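One contact in two related proteins. Structure 1 is inositol 2-dehydrogenase from Sinorhizobium meliloti, which catalyses the NAD+-dependent oxidation of myo-inositol to scyllo-inosose, the first step of myo-inositol breakdown to acetyl-CoA: PDB 4HKT (chain A, 2.00 Å), residues T150-S155 and I225-R230. Structure 2 is Myo-inositol 2-dehydrogenase from Thermotoga maritima: PDB 3EZY (chain B, 2.04 Å), residues T151-A156 and V226-R231. Structure 2 is superposed on structure 1 by the backbone atoms of these residues (RMSD 0.29 Å); each is numbered along its deposited sequence.

Structure 1 (4HKT); sequences TSRDPS and IISNSR. With EDO (1,2-ethanediol), chain C.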
loop_
_atom_site.group_PDB
_atom_site.type_symbol
_atom_site.label_atom_id
_atom_site.label_comp_id
_atom_site.label_asym_id
_atom_site.label_seq_id
_atom_site.Cartn_x
_atom_site.Cartn_y
_atom_site.Cartn_z
ATOM N N THR A 150 14.956 -5.030 9.984
ATOM C CA THR A 150 15.657 -3.897 9.460
ATOM C C THR A 150 15.437 -2.699 10.356
ATOM O O THR A 150 14.276 -2.287 10.585
ATOM C CB THR A 150 15.156 -3.550 8.078
ATOM O OG1 THR A 150 15.318 -4.705 7.243
ATOM C CG2 THR A 150 15.958 -2.364 7.495
ATOM N N SER A 151 16.534 -2.131 10.839
ATOM C CA SER A 151 16.476 -0.960 11.715
ATOM C C SER A 151 17.465 0.066 11.200
ATOM O O SER A 151 18.602 -0.279 10.918
ATOM C CB SER A 151 16.762 -1.324 13.176
ATOM O OG SER A 151 15.744 -2.191 13.696
ATOM N N ARG A 152 17.006 1.313 11.023
ATOM C CA ARG A 152 17.845 2.387 10.523
ATOM C C ARG A 152 17.482 3.635 11.279
ATOM O O ARG A 152 16.309 4.031 11.290
ATOM C CB ARG A 152 17.671 2.617 9.004
ATOM C CG ARG A 152 17.987 1.366 8.177
ATOM C CD ARG A 152 17.815 1.526 6.686
ATOM N NE ARG A 152 18.135 0.255 6.058
ATOM C CZ ARG A 152 17.586 -0.237 4.954
ATOM N NH1 ARG A 152 16.698 0.426 4.255
ATOM N NH2 ARG A 152 17.937 -1.448 4.540
ATOM N N ASP A 153 18.474 4.199 11.956
ATOM C CA ASP A 153 18.292 5.428 12.698
ATOM C C ASP A 153 18.268 6.624 11.737
ATOM O O ASP A 153 18.830 6.551 10.624
ATOM C CB ASP A 153 19.427 5.600 13.713
ATOM C CG ASP A 153 19.286 4.708 14.918
ATOM O OD1 ASP A 153 18.271 3.992 15.056
ATOM O OD2 ASP A 153 20.225 4.710 15.753
ATOM N N PRO A 154 17.657 7.753 12.176
ATOM C CA PRO A 154 17.605 8.908 11.298
ATOM C C PRO A 154 19.010 9.461 11.070
ATOM O O PRO A 154 19.336 9.893 9.980
ATOM C CB PRO A 154 16.686 9.888 12.052
ATOM C CG PRO A 154 16.872 9.530 13.494
ATOM C CD PRO A 154 17.062 8.037 13.506
ATOM N N SER A 155 19.871 9.371 12.074
ATOM C CA SER A 155 21.230 9.858 11.912
ATOM C C SER A 155 22.014 9.319 13.063
ATOM O O SER A 155 21.429 8.792 14.009
ATOM C CB SER A 155 21.231 11.404 11.952
ATOM O OG SER A 155 20.682 11.793 13.186
ATOM N N ILE A 225 17.927 -12.626 10.158
ATOM C CA ILE A 225 18.823 -11.713 9.560
ATOM C C ILE A 225 18.490 -10.331 10.089
ATOM O O ILE A 225 17.318 -9.923 10.127
ATOM C CB ILE A 225 18.595 -11.688 8.048
ATOM C CG1 ILE A 225 18.809 -13.048 7.430
ATOM C CG2 ILE A 225 19.551 -10.733 7.382
ATOM C CD1 ILE A 225 18.473 -13.089 5.943
ATOM N N ILE A 226 19.517 -9.586 10.451
ATOM C CA ILE A 226 19.324 -8.253 10.979
ATOM C C ILE A 226 20.195 -7.322 10.140
ATOM O O ILE A 226 21.380 -7.591 9.905
ATOM C CB ILE A 226 19.763 -8.118 12.435
ATOM C CG1 ILE A 226 18.898 -8.926 13.363
ATOM C CG2 ILE A 226 19.772 -6.640 12.848
ATOM C CD1 ILE A 226 19.649 -9.264 14.634
ATOM N N SER A 227 19.600 -6.225 9.714
ATOM C CA SER A 227 20.297 -5.143 8.987
ATOM C C SER A 227 20.181 -3.828 9.790
ATOM O O SER A 227 19.082 -3.452 10.176
ATOM C CB SER A 227 19.569 -4.964 7.660
ATOM O OG SER A 227 20.134 -3.998 6.840
ATOM N N ASN A 228 21.292 -3.136 10.025
ATOM C CA ASN A 228 21.266 -1.859 10.762
ATOM C C ASN A 228 22.070 -0.848 9.986
ATOM O O ASN A 228 23.164 -1.167 9.532
ATOM C CB ASN A 228 21.989 -1.952 12.090
ATOM C CG ASN A 228 21.221 -2.608 13.214
ATOM O OD1 ASN A 228 21.772 -2.687 14.322
ATOM N ND2 ASN A 228 19.989 -3.024 13.008
ATOM N N SER A 229 21.571 0.391 9.931
ATOM C CA SER A 229 22.309 1.539 9.434
ATOM C C SER A 229 22.087 2.719 10.391
ATOM O O SER A 229 20.978 2.958 10.893
ATOM C CB SER A 229 21.876 1.953 8.027
ATOM O OG SER A 229 22.557 3.175 7.624
ATOM N N ARG A 230 23.161 3.432 10.664
ATOM C CA ARG A 230 23.052 4.591 11.512
ATOM C C ARG A 230 22.311 5.793 10.901
ATOM O O ARG A 230 22.028 6.733 11.634
ATOM C CB ARG A 230 24.440 5.046 11.963
ATOM C CG ARG A 230 25.022 4.283 13.145
ATOM C CD ARG A 230 24.140 4.349 14.376
ATOM N NE ARG A 230 24.845 3.949 15.574
ATOM C CZ ARG A 230 24.312 3.882 16.780
ATOM N NH1 ARG A 230 23.044 4.218 16.963
ATOM N NH2 ARG A 230 25.049 3.483 17.813
HETATM C C1 EDO C . 20.979 5.092 19.603
HETATM O O1 EDO C . 22.044 5.336 20.521
HETATM C C2 EDO C . 20.660 3.599 19.464
HETATM O O2 EDO C . 20.018 3.369 18.208
HETATM O O HOH W 1 20.303 -1.355 7.181
#
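Arg152 packs along Ser229 and reaches back toward Ser227 on two adjacent parallel strands, 144-152 and 223-229, in the mixed sheet of the C-terminal Gfo/Idh/MocA domain. Ser151 N donates to Ser227 O (2.9 Å) and Asp153 N to Ser229 O (3.0 Å). The face bearing Arg152 and Ser227 meets a second subunit; helix 168-184 covers the other. From Arg152, CB lies 3.8 Å from Ser229 O and CG 3.9 Å from Ser229 CB; the extended chain then carries NE to a water, 2.9 Å away. NH2 stops 4.1 Å from Ser227 OG, while NH1 hydrogen-bonds Tyr234 OH of its own chain and forms a salt bridge with Glu241 of the second subunit. Thr150 CG2 sits over one guanidinium face. Ser227 OG, anti to its own N (chi1 -178°), bonds to that same water, 2.7 Å away, which thus bridges the strands.

Structure 2 (3EZY); sequences TSRDPA and VIDNSR.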
loop_
_atom_site.group_PDB
_atom_site.type_symbol
_atom_site.label_atom_id
_atom_site.label_comp_id
_atom_site.label_asym_id
_atom_site.label_seq_id
_atom_site.Cartn_x
_atom_site.Cartn_y
_atom_site.Cartn_z
ATOM N N THR B 151 14.902 -5.009 9.903
ATOM C CA THR B 151 15.692 -3.877 9.427
ATOM C C THR B 151 15.486 -2.813 10.458
ATOM O O THR B 151 14.343 -2.535 10.809
ATOM C CB THR B 151 15.143 -3.390 8.085
ATOM O OG1 THR B 151 15.359 -4.416 7.113
ATOM C CG2 THR B 151 15.791 -2.059 7.642
ATOM N N SER B 152 16.568 -2.242 10.975
ATOM C CA SER B 152 16.465 -1.123 11.918
ATOM C C SER B 152 17.510 -0.101 11.609
ATOM O O SER B 152 18.713 -0.340 11.828
ATOM C CB SER B 152 16.630 -1.570 13.367
ATOM O OG SER B 152 15.554 -2.435 13.720
ATOM N N ARG B 153 17.039 1.037 11.107
ATOM C CA ARG B 153 17.879 2.162 10.702
ATOM C C ARG B 153 17.368 3.436 11.401
ATOM O O ARG B 153 16.137 3.655 11.508
ATOM C CB ARG B 153 17.852 2.339 9.166
ATOM C CG ARG B 153 17.939 1.049 8.376
ATOM C CD ARG B 153 17.925 1.265 6.844
ATOM N NE ARG B 153 18.245 0.006 6.167
ATOM C CZ ARG B 153 17.616 -0.482 5.111
ATOM N NH1 ARG B 153 16.614 0.200 4.510
ATOM N NH2 ARG B 153 18.005 -1.667 4.646
ATOM N N ASP B 154 18.310 4.261 11.866
ATOM C CA ASP B 154 18.039 5.559 12.525
ATOM C C ASP B 154 18.227 6.685 11.509
ATOM O O ASP B 154 18.957 6.508 10.536
ATOM C CB ASP B 154 19.011 5.817 13.692
ATOM C CG ASP B 154 18.735 4.955 14.917
ATOM O OD1 ASP B 154 17.601 4.438 15.098
ATOM O OD2 ASP B 154 19.679 4.765 15.715
ATOM N N PRO B 155 17.552 7.831 11.715
ATOM C CA PRO B 155 17.770 8.957 10.785
ATOM C C PRO B 155 19.182 9.549 10.881
ATOM O O PRO B 155 19.708 10.026 9.862
ATOM C CB PRO B 155 16.725 10.013 11.202
ATOM C CG PRO B 155 16.040 9.460 12.440
ATOM C CD PRO B 155 16.298 7.977 12.483
ATOM N N ALA B 156 19.811 9.489 12.056
ATOM C CA ALA B 156 21.160 10.051 12.215
ATOM C C ALA B 156 21.970 9.293 13.247
ATOM O O ALA B 156 21.393 8.725 14.169
ATOM C CB ALA B 156 21.065 11.548 12.623
ATOM N N VAL B 226 17.962 -12.582 9.892
ATOM C CA VAL B 226 18.929 -11.618 9.382
ATOM C C VAL B 226 18.510 -10.251 9.883
ATOM O O VAL B 226 17.364 -9.805 9.688
ATOM C CB VAL B 226 18.955 -11.513 7.833
ATOM C CG1 VAL B 226 20.041 -10.464 7.423
ATOM C CG2 VAL B 226 19.247 -12.851 7.146
ATOM N N ILE B 227 19.402 -9.599 10.591
ATOM C CA ILE B 227 19.116 -8.250 11.034
ATOM C C ILE B 227 20.022 -7.390 10.191
ATOM O O ILE B 227 21.181 -7.789 10.020
ATOM C CB ILE B 227 19.555 -8.054 12.483
ATOM C CG1 ILE B 227 18.751 -8.925 13.413
ATOM C CG2 ILE B 227 19.460 -6.540 12.861
ATOM C CD1 ILE B 227 19.307 -9.020 14.868
ATOM N N ASP B 228 19.536 -6.241 9.688
ATOM C CA ASP B 228 20.453 -5.225 9.148
ATOM C C ASP B 228 20.238 -3.852 9.785
ATOM O O ASP B 228 19.076 -3.478 10.077
ATOM C CB ASP B 228 20.430 -5.167 7.594
ATOM C CG ASP B 228 19.179 -4.543 7.047
ATOM O OD1 ASP B 228 19.234 -3.355 6.625
ATOM O OD2 ASP B 228 18.143 -5.247 7.051
ATOM N N ASN B 229 21.327 -3.093 10.000
ATOM C CA ASN B 229 21.287 -1.806 10.728
ATOM C C ASN B 229 21.986 -0.709 9.926
ATOM O O ASN B 229 22.986 -0.981 9.268
ATOM C CB ASN B 229 22.104 -1.883 12.026
ATOM C CG ASN B 229 21.460 -2.744 13.094
ATOM O OD1 ASN B 229 22.103 -3.637 13.668
ATOM N ND2 ASN B 229 20.181 -2.515 13.341
ATOM N N SER B 230 21.494 0.526 9.997
ATOM C CA SER B 230 22.243 1.632 9.451
ATOM C C SER B 230 22.102 2.753 10.422
ATOM O O SER B 230 20.992 3.016 10.927
ATOM C CB SER B 230 21.715 2.107 8.073
ATOM O OG SER B 230 22.524 3.227 7.627
ATOM N N ARG B 231 23.183 3.503 10.618
ATOM C CA ARG B 231 23.092 4.657 11.495
ATOM C C ARG B 231 22.494 5.911 10.815
ATOM O O ARG B 231 22.334 6.944 11.473
ATOM C CB ARG B 231 24.488 5.033 12.047
ATOM C CG ARG B 231 25.046 4.097 13.098
ATOM C CD ARG B 231 24.640 4.535 14.434
ATOM N NE ARG B 231 25.330 3.821 15.500
ATOM C CZ ARG B 231 24.776 3.643 16.686
ATOM N NH1 ARG B 231 23.541 4.127 16.900
ATOM N NH2 ARG B 231 25.426 3.005 17.643
HETATM O O HOH W 2 20.582 -1.334 7.074
HETATM O O HOH W 3 21.873 5.982 15.287
#
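Arg153 packs along Ser230 and ends against Asp228 of the neighbouring parallel strand. Ser152 N donates to Asp228 O (2.9 Å) and Asp154 N to Ser230 O (3.1 Å). From Arg153, CB lies 3.7 Å from Ser230 O and CG 3.9 Å from Ser230 CB; the extended chain then carries NE to a water, 2.8 Å away. NH2 forms a salt bridge with Asp228 OD1 (2.9 Å), the flat groups turned 57° apart, while NH1 hydrogen-bonds Tyr235 OH of its own chain and forms a salt bridge with Glu242 of a second subunit. Thr151 CG2 sits over one guanidinium face. Asp228 CG, between backbone N and carbonyl carbon (chi1 73°), brings the carboxylate to Thr151 and Arg153: OD1 also accepts from the water; OD2 accepts a hydrogen bond from Thr151 OG1 (2.9 Å), itself bonded to Arg149 of the same chain, and salt-bridges Arg149 of the second subunit.

What differs
The exchange with the widest effect is Ser227(A) against Asp228(B), both buried. Their CB atoms stand 0.9 Å apart after superposition, and OG of Ser227(A) falls near CG of Asp228(B), 1.1 Å apart; OD2 of Asp228(B) has no counterpart in the side chain of Ser227(A). Two bonds exist in structure 2 alone. Arg153(B) NH2 forms a salt bridge with Asp228(B) OD1 at 2.9 Å, whereas Arg152(A) NH2 and Ser227(A) OG are 4.1 Å apart and the serine has no charge to offer. Thr151(B) OG1 bonds Asp228(B) OD2 at 2.9 Å; Thr150(A) OG1 and Ser227(A) OG are 4.9 Å apart. The carboxylate of Asp228(B) thus probably links the two strands more firmly through side chains than the hydroxyl of Ser227(A) does. Ile225(A) against Val226(B) is a buried exchange away from the neighbouring segment: CG1 of Ile225(A) falls near CG2 of Val226(B) and CG2 of Ile225(A) near CG1 of Val226(B), each pair 0.6 Å apart after superposition, and CD1 of Ile225(A) lacks a counterpart. Exposed Ser155(A) against Ala156(B) differs by the hydroxyl OG. The side chains of Thr150(A), Arg152(A), Ser229(A) and their counterparts keep their place, as does the water beside the arginine NE, which binds Ser227(A) OG in one structure and Asp228(B) OD1 in the other. The backbone bonds Ser151(A) N to Ser227(A) O and Asp153(A) N to Ser229(A) O recur as Ser152(B) N to Asp228(B) O and Asp154(B) N to Ser230(B) O.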